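Oligopeptide ABC transporter, periplasmic oligopeptide-binding protein, putative (Thermotoga maritima MSB8, PDB 5IPW) probably binds peptides in the periplasm and hands them to an ABC transporter for uptake. Local coordinates at residues 442-447 / 488-493; 372-377 / 454-459; 332-337 / 496-501. All coordinates share one frame; numbering follows the deposited sequence.

Contact 1. Residues 442-447 / 488-493; sequences TITVTG and DAMVWN
Ile443 and Thr444 pair with Ala489 and Met490 as neighbouring parallel strands, their axes 4.8 Å apart and 35° from exact alignment. Two backbone bonds stitch them: Thr444 N donates a hydrogen bond to Ala489 O at 2.8 Å, and Val491 N one to Thr444 O at 3.1 Å. Before this ladder begins, Asp488 bends toward Thr442 and its OD2 accepts the Thr442 N-H at 2.9 Å, on the anti side of the carboxylate and nearly straight at 170°. OD1 is held by His347, so both oxygens are engaged. An alanine at Asp488 would probably leave Thr442 N and His347 without these acceptors and loosen the start of the strand pair. One water links Thr442 O and Thr444 OG1; Glu471 also binds that hydroxyl. On one face, branched aliphatic chains suit the apolar interface with helix 448-462: Ile443 CG2, anti to its backbone N, meets Val491 CG1 at 3.4 Å, the two side chains crossing at about a right angle, while Val445 CG1 lies against Val491 CG2. On the other face Met490 runs beside Thr444, with SD 3.9 Å from Thr444 CB, and both touch Phe478 of helix 475-484. The chain passes between the strands through helix 448-462, strand 467-472 and helix 475-484, an alternation characteristic of the alpha/beta lobe of a type II periplasmic binding protein.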
loop_
_atom_site.group_PDB
_atom_site.type_symbol
_atom_site.label_atom_id
_atom_site.label_comp_id
_atom_site.label_asym_id
_atom_site.label_seq_id
_atom_site.Cartn_x
_atom_site.Cartn_y
_atom_site.Cartn_z
ATOM N N THR A 442 32.905 -7.375 2.314
ATOM C CA THR A 442 31.929 -8.332 2.812
ATOM C C THR A 442 30.508 -7.819 2.585
ATOM O O THR A 442 30.191 -6.675 2.905
ATOM C CB THR A 442 32.154 -8.609 4.311
ATOM O OG1 THR A 442 33.316 -9.430 4.471
ATOM C CG2 THR A 442 30.957 -9.327 4.929
ATOM N N ILE A 443 29.665 -8.683 2.023
ATOM C CA ILE A 443 28.248 -8.397 1.876
ATOM C C ILE A 443 27.546 -8.893 3.123
ATOM O O ILE A 443 27.625 -10.074 3.466
ATOM C CB ILE A 443 27.640 -9.096 0.644
ATOM C CG1 ILE A 443 28.306 -8.588 -0.637
ATOM C CG2 ILE A 443 26.134 -8.853 0.581
ATOM C CD1 ILE A 443 27.976 -9.406 -1.866
ATOM N N THR A 444 26.862 -7.975 3.796
ATOM C CA THR A 444 26.126 -8.290 5.003
ATOM C C THR A 444 24.662 -8.496 4.670
ATOM O O THR A 444 24.027 -7.620 4.073
ATOM C CB THR A 444 26.224 -7.140 6.014
ATOM O OG1 THR A 444 27.599 -6.805 6.217
ATOM C CG2 THR A 444 25.579 -7.534 7.348
ATOM N N VAL A 445 24.130 -9.650 5.067
ATOM C CA VAL A 445 22.716 -9.951 4.886
ATOM C C VAL A 445 22.126 -10.486 6.179
ATOM O O VAL A 445 22.848 -10.780 7.130
ATOM C CB VAL A 445 22.486 -10.998 3.769
ATOM C CG1 VAL A 445 23.239 -10.613 2.509
ATOM C CG2 VAL A 445 22.914 -12.392 4.213
ATOM N N THR A 446 20.804 -10.609 6.200
ATOM C CA THR A 446 20.114 -11.358 7.245
ATOM C C THR A 446 19.009 -12.188 6.593
ATOM O O THR A 446 18.159 -11.658 5.878
ATOM C CB THR A 446 19.574 -10.439 8.362
ATOM O OG1 THR A 446 18.877 -11.223 9.337
ATOM C CG2 THR A 446 18.657 -9.360 7.809
ATOM N N GLY A 447 19.063 -13.501 6.802
ATOM C CA GLY A 447 18.092 -14.425 6.218
ATOM C C GLY A 447 18.682 -15.320 5.145
ATOM O O GLY A 447 19.294 -14.841 4.184
ATOM N N ASP A 488 30.474 -2.957 5.000
ATOM C CA ASP A 488 30.876 -2.594 3.651
ATOM C C ASP A 488 29.640 -2.453 2.770
ATOM O O ASP A 488 29.489 -1.469 2.039
ATOM C CB ASP A 488 31.797 -3.671 3.062
ATOM C CG ASP A 488 32.973 -3.989 3.957
ATOM O OD1 ASP A 488 33.535 -3.047 4.534
ATOM O OD2 ASP A 488 33.339 -5.173 4.088
ATOM N N ALA A 489 28.765 -3.454 2.837
ATOM C CA ALA A 489 27.542 -3.462 2.044
ATOM C C ALA A 489 26.399 -4.204 2.748
ATOM O O ALA A 489 26.609 -5.250 3.374
ATOM C CB ALA A 489 27.816 -4.076 0.688
ATOM N N MET A 490 25.196 -3.640 2.620
ATOM C CA MET A 490 23.970 -4.169 3.222
ATOM C C MET A 490 22.953 -4.520 2.141
ATOM O O MET A 490 22.658 -3.689 1.266
ATOM C CB MET A 490 23.329 -3.102 4.117
ATOM C CG MET A 490 24.086 -2.773 5.391
ATOM S SD MET A 490 23.877 -4.056 6.630
ATOM C CE MET A 490 24.516 -3.243 8.080
ATOM N N VAL A 491 22.395 -5.729 2.205
ATOM C CA VAL A 491 21.285 -6.081 1.316
ATOM C C VAL A 491 19.950 -6.042 2.065
ATOM O O VAL A 491 19.855 -6.394 3.251
ATOM C CB VAL A 491 21.468 -7.445 0.574
ATOM C CG1 VAL A 491 22.937 -7.727 0.277
ATOM C CG2 VAL A 491 20.835 -8.601 1.334
ATOM N N TRP A 492 18.925 -5.608 1.344
ATOM C CA TRP A 492 17.558 -5.580 1.846
ATOM C C TRP A 492 16.636 -5.637 0.640
ATOM O O TRP A 492 17.058 -5.317 -0.478
ATOM C CB TRP A 492 17.312 -4.284 2.618
ATOM C CG TRP A 492 16.090 -4.281 3.494
ATOM C CD1 TRP A 492 14.922 -3.595 3.285
ATOM C CD2 TRP A 492 15.931 -4.967 4.736
ATOM N NE1 TRP A 492 14.049 -3.823 4.319
ATOM C CE2 TRP A 492 14.644 -4.661 5.223
ATOM C CE3 TRP A 492 16.752 -5.812 5.486
ATOM C CZ2 TRP A 492 14.161 -5.177 6.418
ATOM C CZ3 TRP A 492 16.269 -6.321 6.671
ATOM C CH2 TRP A 492 14.987 -6.006 7.125
ATOM N N ASN A 493 15.388 -6.039 0.857
ATOM C CA ASN A 493 14.392 -5.985 -0.209
ATOM C C ASN A 493 14.066 -4.537 -0.512
ATOM O O ASN A 493 14.616 -3.627 0.100
ATOM C CB ASN A 493 13.128 -6.752 0.172
ATOM C CG ASN A 493 12.401 -6.139 1.356
ATOM O OD1 ASN A 493 12.014 -4.967 1.334
ATOM N ND2 ASN A 493 12.214 -6.933 2.403
HETATM O O HOH W 1 29.870 -5.310 5.334
HETATM O O HOH W 2 19.727 -9.160 4.243
#

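Contact 2. Residues 372-377 / 454-459; sequences EEINEI and WTMVKE
Met456 reaches from helix 454-459 toward Ile374 and Ile377 of helix 372-377, and its methyl carries nearly all of the contact. The two helical segments run in roughly opposite senses, 139° between their directions, with axes 10.9 Å apart. That is a wide spacing, and a long unbranched side chain suits it. Met456 is extended through chi2 and then bends at chi3 (43°), which sets CE against the side of Ile374, 3.6 Å from CG1. The two side chains slant across one another there, and the sulfur-linked methyl can adapt to the branched isoleucine surface. Tyr460, one turn further along the methionine's helix, also touches Ile374. This is the tighter, inner part. Beside the methionine methyl the packing is already slack, for Ile374 CD1 and Val457 CG2 come no nearer than 4.4 Å. Toward solvent the contact thins. Ile377 meets Met456 tip to tip, but the position of its CD1 is doubtful, so little rests on how close they come. Glu373 adds just the aliphatic part of its chain, CG lying 4.3 Å from Met456 CE, an arrangement that suits a residue at the partly exposed border. No hydrogen bond or salt bridge joins the two segments. The hold is therefore dispersive and weakly directional, resting on the burial of a few apolar carbons rather than on any fixed polar geometry.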
loop_
_atom_site.group_PDB
_atom_site.type_symbol
_atom_site.label_atom_id
_atom_site.label_comp_id
_atom_site.label_asym_id
_atom_site.label_seq_id
_atom_site.Cartn_x
_atom_site.Cartn_y
_atom_site.Cartn_z
ATOM N N GLU A 372 18.555 -12.618 -15.013
ATOM C CA GLU A 372 17.852 -13.708 -15.690
ATOM C C GLU A 372 18.156 -15.057 -15.039
ATOM O O GLU A 372 17.250 -15.842 -14.782
ATOM C CB GLU A 372 18.244 -13.743 -17.168
ATOM C CG GLU A 372 17.602 -14.866 -17.976
ATOM C CD GLU A 372 18.442 -15.274 -19.177
ATOM O OE1 GLU A 372 19.225 -16.243 -19.054
ATOM O OE2 GLU A 372 18.332 -14.619 -20.236
ATOM N N GLU A 373 19.433 -15.308 -14.773
ATOM C CA GLU A 373 19.865 -16.565 -14.166
ATOM C C GLU A 373 19.291 -16.719 -12.757
ATOM O O GLU A 373 18.635 -17.719 -12.464
ATOM C CB GLU A 373 21.401 -16.641 -14.176
ATOM C CG GLU A 373 22.065 -17.745 -13.362
ATOM C CD GLU A 373 21.875 -19.142 -13.928
ATOM O OE1 GLU A 373 20.845 -19.405 -14.587
ATOM O OE2 GLU A 373 22.761 -19.991 -13.689
ATOM N N ILE A 374 19.515 -15.714 -11.912
ATOM C CA ILE A 374 18.987 -15.701 -10.534
ATOM C C ILE A 374 17.495 -16.017 -10.527
ATOM O O ILE A 374 17.017 -16.826 -9.715
ATOM C CB ILE A 374 19.224 -14.334 -9.840
ATOM C CG1 ILE A 374 20.723 -14.092 -9.612
ATOM C CG2 ILE A 374 18.497 -14.262 -8.497
ATOM C CD1 ILE A 374 21.101 -12.629 -9.518
ATOM N N ASN A 375 16.779 -15.351 -11.433
ATOM C CA ASN A 375 15.373 -15.630 -11.705
ATOM C C ASN A 375 15.145 -17.141 -11.808
ATOM O O ASN A 375 14.438 -17.721 -10.986
ATOM C CB ASN A 375 14.946 -14.927 -13.011
ATOM C CG ASN A 375 13.520 -14.395 -12.973
ATOM O OD1 ASN A 375 12.957 -14.138 -11.908
ATOM N ND2 ASN A 375 12.940 -14.200 -14.151
ATOM N N GLU A 376 15.804 -17.773 -12.778
ATOM C CA GLU A 376 15.556 -19.182 -13.109
ATOM C C GLU A 376 15.705 -20.142 -11.923
ATOM O O GLU A 376 14.837 -20.984 -11.696
ATOM C CB GLU A 376 16.475 -19.662 -14.248
ATOM C CG GLU A 376 16.479 -18.842 -15.540
ATOM C CD GLU A 376 15.097 -18.544 -16.099
ATOM O OE1 GLU A 376 14.208 -19.420 -16.004
ATOM O OE2 GLU A 376 14.908 -17.435 -16.651
ATOM N N ILE A 377 16.794 -20.019 -11.164
ATOM C CA ILE A 377 17.132 -21.052 -10.171
ATOM C C ILE A 377 16.433 -20.832 -8.839
ATOM O O ILE A 377 15.805 -21.746 -8.309
ATOM C CB ILE A 377 18.647 -21.162 -9.878
ATOM C CG1 ILE A 377 19.483 -20.942 -11.136
ATOM C CG2 ILE A 377 18.979 -22.516 -9.262
ATOM C CD1 ILE A 377 20.192 -19.617 -11.116
ATOM N N TRP A 454 22.964 -13.660 -3.061
ATOM C CA TRP A 454 24.247 -12.985 -3.223
ATOM C C TRP A 454 25.429 -13.949 -3.234
ATOM O O TRP A 454 26.490 -13.614 -3.768
ATOM C CB TRP A 454 24.385 -11.889 -2.168
ATOM C CG TRP A 454 23.365 -10.830 -2.406
ATOM C CD1 TRP A 454 22.106 -10.767 -1.877
ATOM C CD2 TRP A 454 23.484 -9.711 -3.291
ATOM N NE1 TRP A 454 21.448 -9.666 -2.359
ATOM C CE2 TRP A 454 22.271 -9.000 -3.229
ATOM C CE3 TRP A 454 24.504 -9.234 -4.122
ATOM C CZ2 TRP A 454 22.050 -7.836 -3.964
ATOM C CZ3 TRP A 454 24.285 -8.073 -4.852
ATOM C CH2 TRP A 454 23.068 -7.392 -4.772
ATOM N N THR A 455 25.233 -15.147 -2.685
ATOM C CA THR A 455 26.167 -16.255 -2.894
ATOM C C THR A 455 26.383 -16.520 -4.388
ATOM O O THR A 455 27.489 -16.843 -4.812
ATOM C CB THR A 455 25.670 -17.547 -2.225
ATOM O OG1 THR A 455 25.553 -17.341 -0.813
ATOM C CG2 THR A 455 26.633 -18.710 -2.478
ATOM N N MET A 456 25.329 -16.380 -5.182
ATOM C CA MET A 456 25.445 -16.529 -6.625
ATOM C C MET A 456 26.149 -15.334 -7.240
ATOM O O MET A 456 26.876 -15.484 -8.214
ATOM C CB MET A 456 24.072 -16.703 -7.266
ATOM C CG MET A 456 23.364 -17.986 -6.855
ATOM S SD MET A 456 21.644 -18.060 -7.395
ATOM C CE MET A 456 21.798 -17.443 -9.067
ATOM N N VAL A 457 25.925 -14.151 -6.674
ATOM C CA VAL A 457 26.576 -12.913 -7.144
ATOM C C VAL A 457 28.080 -12.918 -6.831
ATOM O O VAL A 457 28.861 -12.228 -7.495
ATOM C CB VAL A 457 25.909 -11.649 -6.540
ATOM C CG1 VAL A 457 26.611 -10.372 -6.998
ATOM C CG2 VAL A 457 24.434 -11.591 -6.920
ATOM N N LYS A 458 28.468 -13.687 -5.813
ATOM C CA LYS A 458 29.872 -13.978 -5.532
ATOM C C LYS A 458 30.581 -14.397 -6.820
ATOM O O LYS A 458 31.598 -13.811 -7.193
ATOM C CB LYS A 458 29.979 -15.092 -4.481
ATOM C CG LYS A 458 31.354 -15.272 -3.860
ATOM C CD LYS A 458 31.293 -16.234 -2.681
ATOM C CE LYS A 458 32.655 -16.833 -2.360
ATOM N NZ LYS A 458 33.720 -15.801 -2.213
ATOM N N GLU A 459 30.017 -15.391 -7.504
ATOM C CA GLU A 459 30.548 -15.850 -8.789
ATOM C C GLU A 459 30.551 -14.762 -9.851
ATOM O O GLU A 459 31.553 -14.559 -10.521
ATOM C CB GLU A 459 29.759 -17.054 -9.314
ATOM C CG GLU A 459 30.171 -18.384 -8.707
ATOM C CD GLU A 459 31.581 -18.796 -9.094
ATOM O OE1 GLU A 459 31.912 -18.777 -10.302
ATOM O OE2 GLU A 459 32.360 -19.146 -8.181
#

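Contact 3. Residues 332-337 / 496-501; sequences IAANGS and RAAQPL
Ala334 and Ala497 join two connecting segments in the middle of the molecule, where the chain passes between the sheet containing strand 326-333 and the sheet containing strand 489-494, a place consistent with the interlobe region of a periplasmic binding protein. Ala334 O accepts a hydrogen bond from Ala497 N at 2.7 Å, almost in line with its carbonyl bond and at 164° at the hydrogen. Methyl contacts flank this bond. Ala334 CB lies 3.9 Å from Ala498 CB, and both touch Val613 in strand 613-614. Ala497 CB rests on the backbone of the other segment, 3.4 Å from Gly336 N. Gly336 leaves that methyl directly on main chain, where a beta carbon would lie close to it; its backbone is also hydrogen-bonded to that of Met494. Small residues thus let two main chains approach closely. The side chain of Arg496 starts off away from the partner segment and packs on Ser503. Further on, Gln499 OE1 accepts Leu501 N through an in-plane lone pair, while its NE2 binds Gly91 O, fixing the amide at both ends. The chemistry implies a junction set by one buried backbone bond and methyl contacts, needing no charged pair between the segments.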
loop_
_atom_site.group_PDB
_atom_site.type_symbol
_atom_site.label_atom_id
_atom_site.label_comp_id
_atom_site.label_asym_id
_atom_site.label_seq_id
_atom_site.Cartn_x
_atom_site.Cartn_y
_atom_site.Cartn_z
ATOM N N ILE A 332 0.916 -8.933 -9.023
ATOM C CA ILE A 332 2.286 -8.807 -8.538
ATOM C C ILE A 332 2.357 -8.086 -7.189
ATOM O O ILE A 332 1.454 -7.328 -6.831
ATOM C CB ILE A 332 3.180 -8.078 -9.564
ATOM C CG1 ILE A 332 2.714 -6.627 -9.784
ATOM C CG2 ILE A 332 3.209 -8.856 -10.879
ATOM C CD1 ILE A 332 3.691 -5.775 -10.580
ATOM N N ALA A 333 3.432 -8.343 -6.444
ATOM C CA ALA A 333 3.742 -7.583 -5.239
ATOM C C ALA A 333 4.388 -6.285 -5.675
ATOM O O ALA A 333 4.872 -6.179 -6.801
ATOM C CB ALA A 333 4.673 -8.365 -4.331
ATOM N N ALA A 334 4.394 -5.295 -4.789
ATOM C CA ALA A 334 4.869 -3.959 -5.137
ATOM C C ALA A 334 6.297 -3.730 -4.653
ATOM O O ALA A 334 6.597 -2.704 -4.030
ATOM C CB ALA A 334 3.934 -2.908 -4.560
ATOM N N ASN A 335 7.181 -4.679 -4.945
ATOM C CA ASN A 335 8.585 -4.505 -4.604
ATOM C C ASN A 335 9.453 -4.307 -5.840
ATOM O O ASN A 335 9.396 -5.088 -6.782
ATOM C CB ASN A 335 9.105 -5.639 -3.711
ATOM C CG ASN A 335 8.830 -7.011 -4.268
ATOM O OD1 ASN A 335 8.814 -7.216 -5.480
ATOM N ND2 ASN A 335 8.626 -7.974 -3.376
ATOM N N GLY A 336 10.243 -3.236 -5.826
ATOM C CA GLY A 336 11.160 -2.930 -6.916
ATOM C C GLY A 336 12.303 -3.922 -7.028
ATOM O O GLY A 336 12.973 -3.995 -8.060
ATOM N N SER A 337 12.536 -4.662 -5.948
ATOM C CA SER A 337 13.455 -5.776 -5.945
ATOM C C SER A 337 13.152 -6.667 -4.764
ATOM O O SER A 337 12.747 -6.192 -3.711
ATOM C CB SER A 337 14.890 -5.283 -5.834
ATOM O OG SER A 337 15.737 -6.350 -5.450
ATOM N N ARG A 496 7.135 -1.655 -1.145
ATOM C CA ARG A 496 6.496 -0.344 -1.189
ATOM C C ARG A 496 7.068 0.509 -2.310
ATOM O O ARG A 496 7.438 1.663 -2.103
ATOM C CB ARG A 496 6.626 0.372 0.158
ATOM C CG ARG A 496 6.123 -0.459 1.326
ATOM C CD ARG A 496 6.116 0.329 2.622
ATOM N NE ARG A 496 6.305 -0.546 3.783
ATOM C CZ ARG A 496 7.487 -0.913 4.287
ATOM N NH1 ARG A 496 8.632 -0.492 3.748
ATOM N NH2 ARG A 496 7.525 -1.712 5.349
ATOM N N ALA A 497 7.120 -0.075 -3.503
ATOM C CA ALA A 497 7.647 0.596 -4.684
ATOM C C ALA A 497 6.556 0.866 -5.730
ATOM O O ALA A 497 6.827 0.859 -6.929
ATOM C CB ALA A 497 8.768 -0.237 -5.284
ATOM N N ALA A 498 5.326 1.090 -5.268
ATOM C CA ALA A 498 4.237 1.551 -6.125
ATOM C C ALA A 498 3.880 2.975 -5.733
ATOM O O ALA A 498 3.989 3.898 -6.541
ATOM C CB ALA A 498 3.027 0.644 -5.990
ATOM N N GLN A 499 3.461 3.146 -4.481
ATOM C CA GLN A 499 3.177 4.460 -3.934
ATOM C C GLN A 499 4.188 4.739 -2.826
ATOM O O GLN A 499 3.930 4.459 -1.652
ATOM C CB GLN A 499 1.744 4.530 -3.411
ATOM C CG GLN A 499 1.359 5.893 -2.859
ATOM C CD GLN A 499 1.732 7.016 -3.798
ATOM O OE1 GLN A 499 2.820 7.576 -3.705
ATOM N NE2 GLN A 499 0.847 7.327 -4.731
ATOM N N PRO A 500 5.355 5.287 -3.201
ATOM C CA PRO A 500 6.432 5.527 -2.244
ATOM C C PRO A 500 6.101 6.576 -1.202
ATOM O O PRO A 500 6.572 6.469 -0.086
ATOM C CB PRO A 500 7.582 6.047 -3.118
ATOM C CG PRO A 500 7.178 5.790 -4.522
ATOM C CD PRO A 500 5.692 5.832 -4.524
ATOM N N LEU A 501 5.287 7.566 -1.561
ATOM C CA LEU A 501 5.088 8.756 -0.726
ATOM C C LEU A 501 4.417 8.532 0.636
ATOM O O LEU A 501 4.470 9.407 1.498
ATOM C CB LEU A 501 4.336 9.822 -1.519
ATOM C CG LEU A 501 5.173 10.422 -2.655
ATOM C CD1 LEU A 501 4.291 11.058 -3.720
ATOM C CD2 LEU A 501 6.171 11.438 -2.113
#

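In the fold
From the N terminus, the chain leaves strand 326-333 through 332-337, the first half of contact 3, which waits until 496-501 to close the longest loop. The other two contacts fall wholly within that loop. Helix 371-379 opens contact 2, and strand 440-445 opens contact 1 before helix 448-462 completes contact 2; strand 489-494 then completes contact 1, so these two loops cross. Trp454 joins them in space, its ring packing against Ile443 and Val491. Asn493 touches Ser337, joining contact 1 to contact 3. Contact 1 pairs neighbouring strands and contact 2 packs two helices, probably within one lobe, while contact 3 joins the segment following strand 326-333 to the loop after strand 489-494.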